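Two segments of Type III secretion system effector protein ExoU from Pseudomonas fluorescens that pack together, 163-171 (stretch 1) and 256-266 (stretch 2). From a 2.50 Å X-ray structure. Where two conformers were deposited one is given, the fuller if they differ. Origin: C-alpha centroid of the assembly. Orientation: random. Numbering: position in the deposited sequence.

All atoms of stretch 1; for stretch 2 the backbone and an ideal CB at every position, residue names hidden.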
ATOM      1  N   VAL A 163      -2.239  14.618   1.723  1.00 54.60           N
ATOM      2  CA  VAL A 163      -2.139  13.361   1.036  1.00 51.86           C
ATOM      3  C   VAL A 163      -2.181  13.714  -0.461  1.00 48.03           C
ATOM      4  O   VAL A 163      -2.372  14.881  -0.875  1.00 42.04           O
ATOM      5  CB  VAL A 163      -3.326  12.382   1.371  1.00 58.07           C
ATOM      6  CG1 VAL A 163      -3.446  12.135   2.875  1.00 58.78           C
ATOM      7  CG2 VAL A 163      -4.668  12.870   0.780  1.00 55.81           C
ATOM      8  N   GLY A 164      -2.075  12.676  -1.265  1.00 47.53           N
ATOM      9  CA  GLY A 164      -2.031  12.824  -2.709  1.00 45.54           C
ATOM     10  C   GLY A 164      -3.325  13.207  -3.398  1.00 40.82           C
ATOM     11  O   GLY A 164      -3.313  14.067  -4.244  1.00 39.91           O
ATOM     12  N   ASN A 165      -4.427  12.549  -3.043  1.00 38.09           N
ATOM     13  CA  ASN A 165      -5.743  12.736  -3.691  1.00 35.82           C
ATOM     14  C   ASN A 165      -6.788  11.988  -2.881  1.00 32.98           C
ATOM     15  O   ASN A 165      -6.495  10.996  -2.243  1.00 33.20           O
ATOM     16  CB  ASN A 165      -5.746  12.210  -5.137  1.00 35.92           C
ATOM     17  CG  ASN A 165      -7.105  12.471  -5.890  1.00 36.97           C
ATOM     18  OD1 ASN A 165      -7.988  11.581  -5.973  1.00 32.86           O
ATOM     19  ND2 ASN A 165      -7.242  13.652  -6.466  1.00 34.78           N
ATOM     20  N   ILE A 166      -7.998  12.485  -2.866  1.00 32.26           N
ATOM     21  CA  ILE A 166      -9.061  11.797  -2.159  1.00 32.33           C
ATOM     22  C   ILE A 166      -9.252  10.359  -2.670  1.00 32.84           C
ATOM     23  O   ILE A 166      -9.737   9.515  -1.949  1.00 34.45           O
ATOM     24  CB  ILE A 166     -10.352  12.602  -2.202  1.00 31.84           C
ATOM     25  CG1 ILE A 166     -11.342  12.056  -1.224  1.00 33.48           C
ATOM     26  CG2 ILE A 166     -10.963  12.631  -3.572  1.00 30.94           C
ATOM     27  CD1 ILE A 166     -12.406  13.100  -0.982  1.00 36.06           C
ATOM     28  N   SER A 167      -8.814  10.055  -3.885  1.00 32.44           N
ATOM     29  CA  SER A 167      -8.753   8.654  -4.307  1.00 33.96           C
ATOM     30  C   SER A 167      -8.034   7.736  -3.318  1.00 35.07           C
ATOM     31  O   SER A 167      -8.388   6.570  -3.158  1.00 40.79           O
ATOM     32  CB  SER A 167      -8.024   8.536  -5.635  1.00 35.05           C
ATOM     33  OG  SER A 167      -6.741   9.137  -5.634  1.00 33.65           O
ATOM     34  N   GLN A 168      -7.015   8.239  -2.653  1.00 36.70           N
ATOM     35  CA  GLN A 168      -6.274   7.416  -1.697  1.00 37.97           C
ATOM     36  C   GLN A 168      -7.109   6.994  -0.500  1.00 37.04           C
ATOM     37  O   GLN A 168      -7.048   5.855  -0.044  1.00 40.00           O
ATOM     38  CB  GLN A 168      -4.970   8.102  -1.341  1.00 38.29           C
ATOM     39  CG  GLN A 168      -3.994   7.952  -2.502  1.00 41.42           C
ATOM     40  CD  GLN A 168      -2.877   8.944  -2.510  1.00 42.10           C
ATOM     41  OE1 GLN A 168      -2.960  10.006  -1.908  1.00 48.58           O
ATOM     42  NE2 GLN A 168      -1.839   8.625  -3.231  1.00 43.05           N
ATOM     43  N   LEU A 169      -7.939   7.892  -0.030  1.00 37.83           N
ATOM     44  CA  LEU A 169      -8.884   7.547   1.003  1.00 41.38           C
ATOM     45  C   LEU A 169      -9.900   6.528   0.543  1.00 38.86           C
ATOM     46  O   LEU A 169     -10.183   5.615   1.263  1.00 40.12           O
ATOM     47  CB  LEU A 169      -9.660   8.758   1.434  1.00 46.63           C
ATOM     48  CG  LEU A 169      -9.424   9.267   2.837  1.00 55.09           C
ATOM     49  CD1 LEU A 169     -10.549  10.234   3.184  1.00 54.82           C
ATOM     50  CD2 LEU A 169      -9.426   8.100   3.817  1.00 58.69           C
ATOM     51  N   LEU A 170     -10.458   6.711  -0.656  1.00 36.83           N
ATOM     52  CA  LEU A 170     -11.520   5.854  -1.171  1.00 36.02           C
ATOM     53  C   LEU A 170     -11.011   4.474  -1.407  1.00 39.09           C
ATOM     54  O   LEU A 170     -11.701   3.478  -1.121  1.00 40.47           O
ATOM     55  CB  LEU A 170     -12.098   6.434  -2.463  1.00 34.77           C
ATOM     56  CG  LEU A 170     -12.721   7.802  -2.261  1.00 32.67           C
ATOM     57  CD1 LEU A 170     -13.214   8.370  -3.563  1.00 32.90           C
ATOM     58  CD2 LEU A 170     -13.848   7.724  -1.294  1.00 33.00           C
ATOM     59  N   LEU A 171      -9.799   4.406  -1.948  1.00 40.75           N
ATOM     60  CA  LEU A 171      -9.125   3.130  -2.135  1.00 41.21           C
ATOM     61  C   LEU A 171      -9.216   2.313  -0.859  1.00 43.83           C
ATOM     62  O   LEU A 171      -9.686   1.202  -0.891  1.00 47.82           O
ATOM     63  CB  LEU A 171      -7.661   3.365  -2.494  1.00 43.18           C
ATOM     64  CG  LEU A 171      -6.764   2.140  -2.369  1.00 43.37           C
ATOM     65  CD1 LEU A 171      -7.314   1.037  -3.228  1.00 45.42           C
ATOM     66  CD2 LEU A 171      -5.356   2.471  -2.813  1.00 43.43           C
ATOM     67  N   UNK A 256     -14.330  18.267  -5.758  1.00 28.42           N
ATOM     68  CA  UNK A 256     -13.008  17.619  -5.677  1.00 29.36           C
ATOM     69  C   UNK A 256     -12.744  16.778  -6.888  1.00 25.79           C
ATOM     70  O   UNK A 256     -13.573  15.999  -7.252  1.00 23.60           O
ATOM     71  CB  UNK A 256     -12.896  16.754  -4.420  1.00 29.36           C
ATOM     72  N   UNK A 257     -11.578  16.947  -7.487  1.00 26.28           N
ATOM     73  CA  UNK A 257     -11.146  16.081  -8.545  1.00 28.33           C
ATOM     74  C   UNK A 257     -10.680  14.780  -7.929  1.00 26.74           C
ATOM     75  O   UNK A 257      -9.768  14.765  -7.097  1.00 25.57           O
ATOM     76  CB  UNK A 257     -10.044  16.732  -9.383  1.00 28.33           C
ATOM     77  N   UNK A 258     -11.288  13.690  -8.348  1.00 26.15           N
ATOM     78  CA  UNK A 258     -10.861  12.386  -7.920  1.00 27.55           C
ATOM     79  C   UNK A 258     -10.030  11.805  -9.065  1.00 27.06           C
ATOM     80  O   UNK A 258     -10.401  11.945 -10.224  1.00 32.05           O
ATOM     81  CB  UNK A 258     -12.049  11.493  -7.555  1.00 27.55           C
ATOM     82  N   UNK A 259      -8.899  11.190  -8.762  1.00 26.66           N
ATOM     83  CA  UNK A 259      -8.016  10.639  -9.826  1.00 25.32           C
ATOM     84  C   UNK A 259      -7.416   9.283  -9.456  1.00 23.64           C
ATOM     85  O   UNK A 259      -6.727   9.139  -8.442  1.00 24.26           O
ATOM     86  CB  UNK A 259      -6.881  11.620 -10.125  1.00 25.32           C
ATOM     87  N   UNK A 260      -7.715   8.292 -10.258  1.00 22.46           N
ATOM     88  CA  UNK A 260      -7.152   6.981 -10.083  1.00 23.12           C
ATOM     89  C   UNK A 260      -6.197   6.751 -11.243  1.00 22.73           C
ATOM     90  O   UNK A 260      -6.543   7.030 -12.371  1.00 25.60           O
ATOM     91  CB  UNK A 260      -8.237   5.904 -10.012  1.00 23.12           C
ATOM     92  N   UNK A 261      -5.018   6.239 -10.971  1.00 23.00           N
ATOM     93  CA  UNK A 261      -4.028   5.883 -11.990  1.00 24.53           C
ATOM     94  C   UNK A 261      -2.825   5.138 -11.352  1.00 26.67           C
ATOM     95  O   UNK A 261      -2.802   4.903 -10.133  1.00 26.31           O
ATOM     96  CB  UNK A 261      -3.551   7.141 -12.719  1.00 24.53           C
ATOM     97  N   UNK A 262      -1.817   4.797 -12.141  1.00 28.81           N
ATOM     98  CA  UNK A 262      -0.716   3.977 -11.609  1.00 31.69           C
ATOM     99  C   UNK A 262       0.127   4.692 -10.566  1.00 36.98           C
ATOM    100  O   UNK A 262       0.728   4.052  -9.699  1.00 40.22           O
ATOM    101  CB  UNK A 262       0.191   3.524 -12.755  1.00 31.69           C
ATOM    102  N   UNK A 263       0.161   6.011 -10.632  0.50 39.73           N
ATOM    103  CA  UNK A 263       0.959   6.770  -9.689  0.50 42.35           C
ATOM    104  C   UNK A 263       0.304   6.970  -8.303  0.50 41.85           C
ATOM    105  O   UNK A 263       0.969   6.801  -7.276  0.50 44.67           O
ATOM    106  CB  UNK A 263       1.272   8.136 -10.303  0.50 42.35           C
ATOM    107  N   UNK A 264      -0.993   7.261  -8.252  1.00 38.60           N
ATOM    108  CA  UNK A 264      -1.676   7.474  -6.961  1.00 36.56           C
ATOM    109  C   UNK A 264      -2.282   6.229  -6.335  1.00 37.51           C
ATOM    110  O   UNK A 264      -2.390   6.137  -5.098  1.00 38.66           O
ATOM    111  CB  UNK A 264      -2.788   8.509  -7.143  1.00 36.56           C
ATOM    112  N   UNK A 265      -2.741   5.299  -7.185  1.00 37.78           N
ATOM    113  CA  UNK A 265      -3.524   4.122  -6.744  1.00 36.04           C
ATOM    114  C   UNK A 265      -3.125   2.896  -7.573  1.00 36.59           C
ATOM    115  O   UNK A 265      -3.974   2.217  -8.142  1.00 33.53           O
ATOM    116  CB  UNK A 265      -5.026   4.385  -6.875  1.00 36.04           C
ATOM    117  N   UNK A 266      -1.820   2.580  -7.578  1.00 37.55           N
ATOM    118  CA  UNK A 266      -1.287   1.511  -8.372  1.00 35.80           C
ATOM    119  C   UNK A 266      -1.982   0.180  -8.185  1.00 38.92           C
ATOM    120  O   UNK A 266      -2.256  -0.512  -9.178  1.00 39.53           O
ATOM    121  CB  UNK A 266       0.203   1.351  -8.061  1.00 35.80           C
TER

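Position 256 lies in an extended strand, its CA-to-CB bond toward stretch 1, with the ideal CB 4.6 Å from Ile166 CG2. An aliphatic side chain or a long, flexible polar one would suit the space beside this methyl. The residue is Gln256, whose OE1 is hydrogen-bonded elsewhere in the structure.

At position 257 the bond points sideways, and stretch 1 addresses the backbone instead: Asn165 ND2 donates to the carbonyl O of 257 at 2.8 Å. Since a main-chain oxygen is the acceptor, many residues would serve. The deposited Leu257 leads its side chain away. A water bridges the same carbonyl to Ile166 N, its O accepting from that nitrogen at 3.2 Å and donating to Leu257 O at 3.1 Å.

Position 258 is also sideways, but its ideal CB is 4.3 Å from Ile166 CG2, with Leu170 further along the helix. Extended angles and an apolar setting favour a beta-branched or other aliphatic residue. Val258 places CG2 3.6 Å from Ile166 CG2 and CG1 4.3 Å from Leu170 CD1, so its two methyls meet two side chains of the helix.

At 259 the backbone again matters most. Its N donates to Asn165 OD1 at 3.0 Å, so proline would forfeit this bond; the side chain is less constrained, and beta-branched types suit the strand. The residue is Val259. Asn165 thus grips the strand through both ends of its amide, while its OD1 also caps the helix by accepting from Ser167 N at 2.7 Å. Ser167 OG lies 2.8 Å from Val259 O and equally 2.8 Å from Asn165 OD1; its proton could serve either.

Position 260 starts sideways, its ideal CB 5.1 Å from Ser167 CB. A long apolar or aromatic side chain could bend back to the helix. Phe260, with chi1 m, does so: CE1 comes within 3.7 Å of Ser167 CB.

Positions 261 to 263 find nothing of stretch 1 near their ideal CB atoms, so the local turn sets the preference. Small polar residues suit 261, and Asn261 OD1 accepts from the backbone N of 264 at 2.9 Å. Positions 262 and 263 have helical angles, which many types tolerate; they are Ala262 and Asn263.

Position 264 points toward stretch 1, its ideal CB 4.0 Å from Gln168 NE2 and 4.3 Å from Ser167 OG. A medium-sized apolar side chain could cover the start of the helix, although a polar one might also find partners. Leu264 has the largest area covered by stretch 1; its CD2 lies 3.8 Å from Gly164 C and 3.9 Å from Asn165 CB. Gln168 NE2 donates to Leu264 O at 3.2 Å.

Position 265 also points toward the helix, its ideal CB 4.5 Å from Leu171 CD2, favouring a compact, partly apolar residue. Thr265 sets CG2 3.8 Å from Ser167 OG, while its OG1 donates to Asn261 O at 3.2 Å.

Position 266 has phi near -53°, compatible with proline; Pro266 barely touches stretch 1.

Stretch 2, residues 256-266: QLVVFNANLTP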
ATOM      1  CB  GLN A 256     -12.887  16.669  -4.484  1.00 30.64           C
ATOM      2  CG  GLN A 256     -12.893  17.337  -3.147  1.00 36.11           C
ATOM      3  CD  GLN A 256     -11.534  17.784  -2.627  1.00 37.17           C
ATOM      4  OE1 GLN A 256     -11.430  18.058  -1.465  1.00 40.51           O
ATOM      5  NE2 GLN A 256     -10.494  17.792  -3.460  1.00 40.42           N
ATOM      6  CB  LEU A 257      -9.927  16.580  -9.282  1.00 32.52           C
ATOM      7  CG  LEU A 257      -9.874  17.431 -10.531  1.00 37.40           C
ATOM      8  CD1 LEU A 257     -11.008  17.019 -11.450  1.00 40.71           C
ATOM      9  CD2 LEU A 257      -9.874  18.912 -10.287  1.00 40.96           C
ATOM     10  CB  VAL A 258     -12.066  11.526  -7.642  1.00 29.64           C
ATOM     11  CG1 VAL A 258     -11.668  10.149  -7.187  1.00 30.87           C
ATOM     12  CG2 VAL A 258     -12.923  12.197  -6.612  1.00 34.31           C
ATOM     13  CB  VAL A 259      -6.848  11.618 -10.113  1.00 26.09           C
ATOM     14  CG1 VAL A 259      -5.912  11.071 -11.182  1.00 25.72           C
ATOM     15  CG2 VAL A 259      -7.390  12.991 -10.489  1.00 25.07           C
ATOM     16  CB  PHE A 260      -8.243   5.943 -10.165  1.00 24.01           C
ATOM     17  CG  PHE A 260      -9.311   6.065  -9.110  1.00 22.83           C
ATOM     18  CD1 PHE A 260      -9.089   5.593  -7.831  1.00 25.74           C
ATOM     19  CD2 PHE A 260     -10.513   6.559  -9.418  1.00 22.13           C
ATOM     20  CE1 PHE A 260     -10.046   5.718  -6.848  1.00 26.32           C
ATOM     21  CE2 PHE A 260     -11.500   6.683  -8.457  1.00 24.45           C
ATOM     22  CZ  PHE A 260     -11.259   6.268  -7.168  1.00 25.95           C
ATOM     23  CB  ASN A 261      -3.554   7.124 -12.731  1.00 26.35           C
ATOM     24  CG  ASN A 261      -2.831   8.146 -11.819  1.00 27.77           C
ATOM     25  OD1 ASN A 261      -2.281   7.817 -10.747  1.00 27.58           O
ATOM     26  ND2 ASN A 261      -2.855   9.387 -12.246  1.00 25.80           N
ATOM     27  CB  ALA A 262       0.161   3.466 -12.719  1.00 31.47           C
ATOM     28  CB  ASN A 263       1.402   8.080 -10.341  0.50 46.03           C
ATOM     29  CG  ASN A 263       2.457   7.857 -11.436  0.50 52.82           C
ATOM     30  OD1 ASN A 263       2.816   6.707 -11.767  0.50 55.14           O
ATOM     31  ND2 ASN A 263       2.952   8.950 -12.010  0.50 54.00           N
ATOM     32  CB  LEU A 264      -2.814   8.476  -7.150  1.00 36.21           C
ATOM     33  CG  LEU A 264      -2.507   9.945  -7.416  1.00 36.11           C
ATOM     34  CD1 LEU A 264      -3.596  10.590  -8.259  1.00 34.80           C
ATOM     35  CD2 LEU A 264      -2.338  10.675  -6.091  1.00 36.49           C
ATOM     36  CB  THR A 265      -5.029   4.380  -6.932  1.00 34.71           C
ATOM     37  OG1 THR A 265      -5.361   4.453  -8.343  1.00 31.96           O
ATOM     38  CG2 THR A 265      -5.400   5.670  -6.305  1.00 34.62           C
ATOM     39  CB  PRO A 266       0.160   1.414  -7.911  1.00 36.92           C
ATOM     40  CG  PRO A 266       0.199   2.013  -6.551  1.00 38.17           C
ATOM     41  CD  PRO A 266      -0.819   3.107  -6.622  1.00 39.19           C
TER
HETATM   42  O   HOH W   1      -9.177  15.192  -4.130  1.00 42.30           O
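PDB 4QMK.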